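Local coordinates for uncharacterized protein PA2218 (Pseudomonas aeruginosa, PDB 2HDW) that is of unknown biological role but adopts the alpha/beta hydrolase fold and probably has hydrolase activity, at residues A[109-114]-A[265-270]; A[135-140]-A[274-279]. One frame throughout, in Å; residues are numbered along the deposited sequence.

Contact 1. Residues A[109-114]-A[265-270]; sequences KEQSSG and DYYMTP
NE2 of Gln111, which donates to the carbonyl of Gly272, reaches the rim of Tyr267, while OE1 at the other end of the same amide accepts the backbone N-H of Val108. Held this way, the group cannot easily rotate. Its NE2 lies 3.6 Å from CD1 of Tyr267, at the edge of the phenol ring and near its plane, with amide and ring planes 65° apart; the nitrogen therefore does not sit over the pi face. One face of Tyr267 is instead taken by Tyr266, whose CD2 stands 3.6 Å above the ring plane and over the ring centre.

Tyr266 comes closer. With CG anti to the backbone N (chi1 176°), its ring runs out from the end of helix 258-267 toward residues 111 and 112. The phenol oxygen arrives at the start of helix 112-122, where Gln111 is the N-cap residue. There OH of Tyr266 lies 3.1 Å from N of Ser112 and 3.4 Å from CB of Gln111. Ser112 itself turns OG to the carbonyl of Tyr348, and the Tyr348 ring packs edge-to-face with Tyr266, so Tyr348 braces both Ser112 and Tyr266.

The loop leading into helix 112-122 follows strand 96-102, the place where alpha/beta hydrolases commonly build part of the oxyanion hole. Chemically, the contact rests on side chains from the later helix meeting this loop and helix start in a buried setting, where the N-terminal end of helix 112-122 probably lends a favourable electrostatic environment to the Tyr266 oxygen.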
ATOM      1  N   LYS A 109      -2.772  -8.223  -1.840  1.00 10.19           N
ATOM      2  CA  LYS A 109      -1.638  -8.570  -2.685  1.00 11.40           C
ATOM      3  C   LYS A 109      -1.985  -9.138  -4.061  1.00 11.33           C
ATOM      4  O   LYS A 109      -1.164  -9.082  -4.972  1.00 13.43           O
ATOM      5  CB  LYS A 109      -0.730  -9.556  -1.945  1.00 11.42           C
ATOM      6  CG  LYS A 109      -1.386 -10.902  -1.632  1.00 12.32           C
ATOM      7  CD  LYS A 109      -0.522 -11.722  -0.683  1.00 11.55           C
ATOM      8  CE  LYS A 109      -1.073 -13.132  -0.471  1.00 11.25           C
ATOM      9  NZ  LYS A 109      -2.488 -13.149   0.005  1.00  5.44           N
ATOM     10  N   GLU A 110      -3.182  -9.693  -4.220  1.00 11.00           N
ATOM     11  CA  GLU A 110      -3.559 -10.254  -5.514  1.00 11.29           C
ATOM     12  C   GLU A 110      -3.923  -9.163  -6.521  1.00 11.90           C
ATOM     13  O   GLU A 110      -4.097  -9.430  -7.712  1.00 11.52           O
ATOM     14  CB  GLU A 110      -4.730 -11.231  -5.361  1.00 12.24           C
ATOM     15  CG  GLU A 110      -4.405 -12.498  -4.560  1.00  9.29           C
ATOM     16  CD  GLU A 110      -4.346 -12.261  -3.057  1.00 11.03           C
ATOM     17  OE1 GLU A 110      -4.741 -11.166  -2.593  1.00  9.05           O
ATOM     18  OE2 GLU A 110      -3.921 -13.182  -2.329  1.00 12.13           O
ATOM     19  N   GLN A 111      -4.034  -7.929  -6.039  1.00 11.12           N
ATOM     20  CA  GLN A 111      -4.376  -6.820  -6.905  1.00 11.37           C
ATOM     21  C   GLN A 111      -3.120  -6.069  -7.373  1.00 11.44           C
ATOM     22  O   GLN A 111      -2.114  -6.701  -7.696  1.00 11.65           O
ATOM     23  CB  GLN A 111      -5.392  -5.911  -6.189  1.00 10.39           C
ATOM     24  CG  GLN A 111      -6.720  -6.650  -5.935  1.00  8.31           C
ATOM     25  CD  GLN A 111      -7.661  -5.935  -4.980  1.00 12.23           C
ATOM     26  OE1 GLN A 111      -7.263  -5.510  -3.892  1.00 10.46           O
ATOM     27  NE2 GLN A 111      -8.928  -5.820  -5.373  1.00 10.43           N
ATOM     28  N   SER A 112      -3.169  -4.742  -7.399  1.00 10.51           N
ATOM     29  CA  SER A 112      -2.050  -3.934  -7.880  1.00 11.84           C
ATOM     30  C   SER A 112      -0.640  -4.217  -7.343  1.00 11.93           C
ATOM     31  O   SER A 112       0.311  -4.287  -8.128  1.00 11.58           O
ATOM     32  CB  SER A 112      -2.364  -2.449  -7.690  1.00 11.16           C
ATOM     33  OG  SER A 112      -1.444  -1.647  -8.416  1.00 12.04           O
ATOM     34  N   SER A 113      -0.481  -4.363  -6.029  1.00 10.76           N
ATOM     35  CA  SER A 113       0.853  -4.616  -5.485  1.00 11.44           C
ATOM     36  C   SER A 113       1.459  -5.887  -6.079  1.00 11.70           C
ATOM     37  O   SER A 113       2.656  -5.944  -6.363  1.00 12.53           O
ATOM     38  CB  SER A 113       0.818  -4.707  -3.950  1.00 10.21           C
ATOM     39  OG  SER A 113      -0.058  -5.725  -3.493  1.00 10.74           O
ATOM     40  N   GLY A 114       0.626  -6.904  -6.270  1.00 12.99           N
ATOM     41  CA  GLY A 114       1.103  -8.148  -6.848  1.00 12.20           C
ATOM     42  C   GLY A 114       1.577  -7.940  -8.273  1.00 12.16           C
ATOM     43  O   GLY A 114       2.617  -8.467  -8.675  1.00 11.73           O
ATOM     44  N   ASP A 265     -14.893   0.661 -11.218  1.00 11.85           N
ATOM     45  CA  ASP A 265     -14.525  -0.089 -12.412  1.00 13.56           C
ATOM     46  C   ASP A 265     -13.317  -0.982 -12.198  1.00 12.97           C
ATOM     47  O   ASP A 265     -13.126  -1.961 -12.913  1.00 12.59           O
ATOM     48  CB  ASP A 265     -14.274   0.860 -13.579  1.00 16.43           C
ATOM     49  CG  ASP A 265     -15.545   1.537 -14.049  1.00 18.31           C
ATOM     50  OD1 ASP A 265     -16.641   1.070 -13.672  1.00 19.13           O
ATOM     51  OD2 ASP A 265     -15.450   2.526 -14.795  1.00 21.25           O
ATOM     52  N   TYR A 266     -12.496  -0.649 -11.212  1.00 13.96           N
ATOM     53  CA  TYR A 266     -11.328  -1.469 -10.929  1.00 12.73           C
ATOM     54  C   TYR A 266     -11.652  -2.535  -9.884  1.00 12.80           C
ATOM     55  O   TYR A 266     -11.492  -3.737 -10.122  1.00 10.79           O
ATOM     56  CB  TYR A 266     -10.174  -0.607 -10.411  1.00 12.29           C
ATOM     57  CG  TYR A 266      -8.972  -1.434 -10.009  1.00 11.68           C
ATOM     58  CD1 TYR A 266      -8.135  -2.000 -10.972  1.00 11.81           C
ATOM     59  CD2 TYR A 266      -8.712  -1.710  -8.668  1.00 11.53           C
ATOM     60  CE1 TYR A 266      -7.068  -2.825 -10.609  1.00 10.86           C
ATOM     61  CE2 TYR A 266      -7.655  -2.537  -8.292  1.00  9.57           C
ATOM     62  CZ  TYR A 266      -6.840  -3.089  -9.265  1.00 12.53           C
ATOM     63  OH  TYR A 266      -5.805  -3.915  -8.893  1.00  9.86           O
ATOM     64  N   TYR A 267     -12.117  -2.076  -8.725  1.00 12.02           N
ATOM     65  CA  TYR A 267     -12.426  -2.952  -7.599  1.00 12.40           C
ATOM     66  C   TYR A 267     -13.687  -3.801  -7.699  1.00 11.57           C
ATOM     67  O   TYR A 267     -13.793  -4.827  -7.028  1.00 11.62           O
ATOM     68  CB  TYR A 267     -12.505  -2.125  -6.310  1.00 10.98           C
ATOM     69  CG  TYR A 267     -11.177  -1.608  -5.797  1.00  9.88           C
ATOM     70  CD1 TYR A 267     -10.202  -2.485  -5.317  1.00  7.54           C
ATOM     71  CD2 TYR A 267     -10.902  -0.237  -5.772  1.00  9.19           C
ATOM     72  CE1 TYR A 267      -8.981  -2.010  -4.822  1.00  8.14           C
ATOM     73  CE2 TYR A 267      -9.686   0.248  -5.282  1.00 10.63           C
ATOM     74  CZ  TYR A 267      -8.731  -0.644  -4.809  1.00  9.28           C
ATOM     75  OH  TYR A 267      -7.524  -0.168  -4.335  1.00  8.47           O
ATOM     76  N   MET A 268     -14.643  -3.398  -8.525  1.00 12.31           N
ATOM     77  CA  MET A 268     -15.883  -4.161  -8.606  1.00 11.88           C
ATOM     78  C   MET A 268     -16.254  -4.735  -9.972  1.00 13.30           C
ATOM     79  O   MET A 268     -17.430  -4.898 -10.295  1.00 15.56           O
ATOM     80  CB  MET A 268     -17.031  -3.320  -8.041  1.00  7.77           C
ATOM     81  CG  MET A 268     -16.925  -3.106  -6.520  1.00 11.15           C
ATOM     82  SD  MET A 268     -17.113  -4.631  -5.579  1.00  7.60           S
ATOM     83  CE  MET A 268     -18.907  -4.546  -5.218  1.00 12.68           C
ATOM     84  N   THR A 269     -15.238  -5.025 -10.776  1.00 13.72           N
ATOM     85  CA  THR A 269     -15.437  -5.645 -12.076  1.00 13.49           C
ATOM     86  C   THR A 269     -14.294  -6.642 -12.175  1.00 13.29           C
ATOM     87  O   THR A 269     -13.393  -6.646 -11.334  1.00 13.09           O
ATOM     88  CB  THR A 269     -15.311  -4.658 -13.257  1.00 14.71           C
ATOM     89  OG1 THR A 269     -13.931  -4.330 -13.463  1.00 15.14           O
ATOM     90  CG2 THR A 269     -16.112  -3.391 -12.996  1.00 17.02           C
ATOM     91  N   PRO A 270     -14.322  -7.513 -13.187  1.00 12.31           N
ATOM     92  CA  PRO A 270     -13.243  -8.490 -13.333  1.00 13.14           C
ATOM     93  C   PRO A 270     -11.859  -7.845 -13.470  1.00 13.11           C
ATOM     94  O   PRO A 270     -10.837  -8.507 -13.271  1.00 12.76           O
ATOM     95  CB  PRO A 270     -13.662  -9.266 -14.579  1.00 14.25           C
ATOM     96  CG  PRO A 270     -15.152  -9.309 -14.427  1.00 13.18           C
ATOM     97  CD  PRO A 270     -15.471  -7.870 -14.041  1.00 12.69           C
TER

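Contact 2. Residues A[135-140]-A[274-279]; sequences TGESGG and HPRAVN
Glu137 lays its side chain across one face of the Arg276 guanidinium, and this is where the contact is tight. CG of Glu137 comes within 3.4 Å of NE of Arg276, and the carboxylate continues over the rim of the group, near NH2, with its plane only 18° from the guanidinium plane. OE1 of Glu137 is a long 3.8 Å from NH2 of Arg276 and well out of the guanidinium plane, so charge attraction acts here without an N-H aimed at the oxygen. The strongest partner of the carboxylate is Lys109, with Lys70 also bridging OE1, and NH2 of Arg276 turns to Glu110 and Asp57.

On the opposite face of the guanidinium, CE1 of His274 stands 3.4 Å above the plane and over its centre. A bend at chi3 (-68°) helps fold the arginine into this slot between histidine and glutamate. The imidazole is fixed in turn, since ND1 accepts the backbone N-H of Arg276 at 3.2 Å and NE2 binds Asp57.

The Gly136 side is looser. Its carbonyl O is 4.0 Å from CD of Arg276, and the two backbones are joined through a water, which accepts from N of Gly136 at 3.0 Å and donates to O of Arg276 at 2.7 Å. Gly136 and Arg276 are both partly exposed, unlike the buried Glu137.

Two tight turns thus face each other, type II' at 135-138 and type I at 274-277. The first lies in the loop after strand 126-130 of an alpha/beta hydrolase sheet, the second in the long excursion between strands 197-201 and 309-314, where this fold commonly carries its cap.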
ATOM      1  N   THR A 135      -5.943  -7.900   7.355  1.00  7.54           N
ATOM      2  CA  THR A 135      -6.584  -8.003   6.042  1.00  9.01           C
ATOM      3  C   THR A 135      -6.051  -9.128   5.159  1.00 10.33           C
ATOM      4  O   THR A 135      -5.028  -9.740   5.462  1.00 11.12           O
ATOM      5  CB  THR A 135      -6.446  -6.682   5.246  1.00  8.75           C
ATOM      6  OG1 THR A 135      -5.085  -6.504   4.837  1.00  8.90           O
ATOM      7  CG2 THR A 135      -6.862  -5.495   6.111  1.00  7.94           C
ATOM      8  N   GLY A 136      -6.757  -9.389   4.059  1.00  8.59           N
ATOM      9  CA  GLY A 136      -6.349 -10.436   3.138  1.00  8.43           C
ATOM     10  C   GLY A 136      -6.195 -11.787   3.811  1.00 10.40           C
ATOM     11  O   GLY A 136      -7.094 -12.243   4.520  1.00 10.94           O
ATOM     12  N   GLU A 137      -5.056 -12.435   3.588  1.00  8.27           N
ATOM     13  CA  GLU A 137      -4.798 -13.734   4.200  1.00 10.36           C
ATOM     14  C   GLU A 137      -3.997 -13.593   5.488  1.00 11.90           C
ATOM     15  O   GLU A 137      -3.727 -14.581   6.174  1.00 14.44           O
ATOM     16  CB  GLU A 137      -4.058 -14.647   3.220  1.00 10.15           C
ATOM     17  CG  GLU A 137      -4.867 -14.972   1.981  1.00 10.84           C
ATOM     18  CD  GLU A 137      -4.202 -16.004   1.105  1.00 10.03           C
ATOM     19  OE1 GLU A 137      -3.140 -15.704   0.529  1.00 13.18           O
ATOM     20  OE2 GLU A 137      -4.743 -17.122   0.998  1.00 11.91           O
ATOM     21  N   SER A 138      -3.610 -12.364   5.817  1.00 12.28           N
ATOM     22  CA  SER A 138      -2.856 -12.120   7.047  1.00 11.21           C
ATOM     23  C   SER A 138      -3.720 -12.365   8.281  1.00 11.45           C
ATOM     24  O   SER A 138      -4.951 -12.409   8.199  1.00 11.36           O
ATOM     25  CB  SER A 138      -2.340 -10.683   7.079  1.00 10.41           C
ATOM     26  OG  SER A 138      -1.363 -10.476   6.079  1.00 11.23           O
ATOM     27  N   GLY A 139      -3.062 -12.527   9.423  1.00 12.15           N
ATOM     28  CA  GLY A 139      -3.772 -12.750  10.668  1.00 11.61           C
ATOM     29  C   GLY A 139      -4.216 -11.436  11.277  1.00 11.51           C
ATOM     30  O   GLY A 139      -4.031 -10.369  10.688  1.00  8.33           O
ATOM     31  N   GLY A 140      -4.808 -11.513  12.464  1.00 10.57           N
ATOM     32  CA  GLY A 140      -5.274 -10.315  13.129  1.00 11.67           C
ATOM     33  C   GLY A 140      -6.782 -10.272  13.254  1.00 11.95           C
ATOM     34  O   GLY A 140      -7.508 -10.642  12.331  1.00 13.45           O
ATOM     35  N   HIS A 274     -11.281  -8.617  -6.173  1.00 13.85           N
ATOM     36  CA  HIS A 274     -10.789  -9.749  -5.400  1.00 12.85           C
ATOM     37  C   HIS A 274     -11.627  -9.787  -4.133  1.00 12.62           C
ATOM     38  O   HIS A 274     -11.688  -8.809  -3.389  1.00 11.66           O
ATOM     39  CB  HIS A 274      -9.306  -9.655  -5.057  1.00 11.01           C
ATOM     40  CG  HIS A 274      -8.764 -10.942  -4.521  1.00  8.74           C
ATOM     41  ND1 HIS A 274      -9.078 -11.410  -3.263  1.00  8.35           N
ATOM     42  CD2 HIS A 274      -8.030 -11.914  -5.110  1.00  7.48           C
ATOM     43  CE1 HIS A 274      -8.564 -12.616  -3.102  1.00  8.74           C
ATOM     44  NE2 HIS A 274      -7.924 -12.946  -4.210  1.00  6.77           N
ATOM     45  N   PRO A 275     -12.287 -10.927  -3.875  1.00 13.88           N
ATOM     46  CA  PRO A 275     -13.155 -11.133  -2.710  1.00 13.35           C
ATOM     47  C   PRO A 275     -12.634 -10.783  -1.321  1.00 12.34           C
ATOM     48  O   PRO A 275     -13.425 -10.449  -0.439  1.00 11.50           O
ATOM     49  CB  PRO A 275     -13.546 -12.606  -2.826  1.00 14.48           C
ATOM     50  CG  PRO A 275     -12.357 -13.215  -3.512  1.00 15.12           C
ATOM     51  CD  PRO A 275     -12.047 -12.200  -4.580  1.00 13.38           C
ATOM     52  N   ARG A 276     -11.324 -10.855  -1.111  1.00 10.25           N
ATOM     53  CA  ARG A 276     -10.785 -10.548   0.209  1.00 12.15           C
ATOM     54  C   ARG A 276     -10.464  -9.070   0.439  1.00 10.60           C
ATOM     55  O   ARG A 276     -10.227  -8.655   1.571  1.00 11.79           O
ATOM     56  CB  ARG A 276      -9.541 -11.407   0.488  1.00 11.77           C
ATOM     57  CG  ARG A 276      -9.846 -12.904   0.582  1.00 13.97           C
ATOM     58  CD  ARG A 276      -8.677 -13.675   1.191  1.00 12.78           C
ATOM     59  NE  ARG A 276      -7.495 -13.700   0.334  1.00 11.72           N
ATOM     60  CZ  ARG A 276      -7.294 -14.583  -0.639  1.00 14.21           C
ATOM     61  NH1 ARG A 276      -8.200 -15.526  -0.883  1.00 15.90           N
ATOM     62  NH2 ARG A 276      -6.194 -14.523  -1.370  1.00 11.12           N
ATOM     63  N   ALA A 277     -10.489  -8.270  -0.620  1.00 10.87           N
ATOM     64  CA  ALA A 277     -10.174  -6.846  -0.489  1.00 10.61           C
ATOM     65  C   ALA A 277     -11.279  -6.009   0.139  1.00 11.12           C
ATOM     66  O   ALA A 277     -12.463  -6.176  -0.177  1.00 11.40           O
ATOM     67  CB  ALA A 277      -9.808  -6.260  -1.853  1.00  9.75           C
ATOM     68  N   VAL A 278     -10.876  -5.109   1.036  1.00  9.04           N
ATOM     69  CA  VAL A 278     -11.806  -4.195   1.688  1.00 10.68           C
ATOM     70  C   VAL A 278     -12.504  -3.365   0.611  1.00 10.87           C
ATOM     71  O   VAL A 278     -13.723  -3.182   0.634  1.00 11.11           O
ATOM     72  CB  VAL A 278     -11.062  -3.215   2.637  1.00  9.85           C
ATOM     73  CG1 VAL A 278     -11.916  -1.962   2.879  1.00 10.11           C
ATOM     74  CG2 VAL A 278     -10.753  -3.903   3.955  1.00  9.56           C
ATOM     75  N   ASN A 279     -11.721  -2.865  -0.337  1.00 10.63           N
ATOM     76  CA  ASN A 279     -12.270  -2.031  -1.392  1.00 10.58           C
ATOM     77  C   ASN A 279     -13.183  -2.767  -2.362  1.00  9.95           C
ATOM     78  O   ASN A 279     -13.983  -2.143  -3.054  1.00 11.04           O
ATOM     79  CB  ASN A 279     -11.133  -1.329  -2.141  1.00  9.06           C
ATOM     80  CG  ASN A 279     -10.323  -0.421  -1.228  1.00  9.26           C
ATOM     81  OD1 ASN A 279     -10.827   0.041  -0.202  1.00  8.69           O
ATOM     82  ND2 ASN A 279      -9.072  -0.154  -1.598  1.00  6.51           N
TER
HETATM   83  O   HOH W   1      -9.138  -7.518   3.823  1.00  9.57           O

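From the N terminus the chain meets 109-114 first, at the start of helix 112-122, then 135-140 beyond strand 126-130. It goes on through strands 173-178 and 197-201 and into the long excursion, which carries several helices and supplies both later partners. Contact 1 closes a loop of 150 residues at 265-270; contact 2 closes one of 133 at 274-279. Their segments alternate, so the loops cross. The contacts also touch directly: NZ of Lys109 bridges to OE1 of Glu137 at 2.7 Å, and OE2 of Glu110 to NH2 of Arg276 at 2.8 Å. Together they fasten the excursion to two loops following neighbouring sheet strands, 96-102 and 126-130.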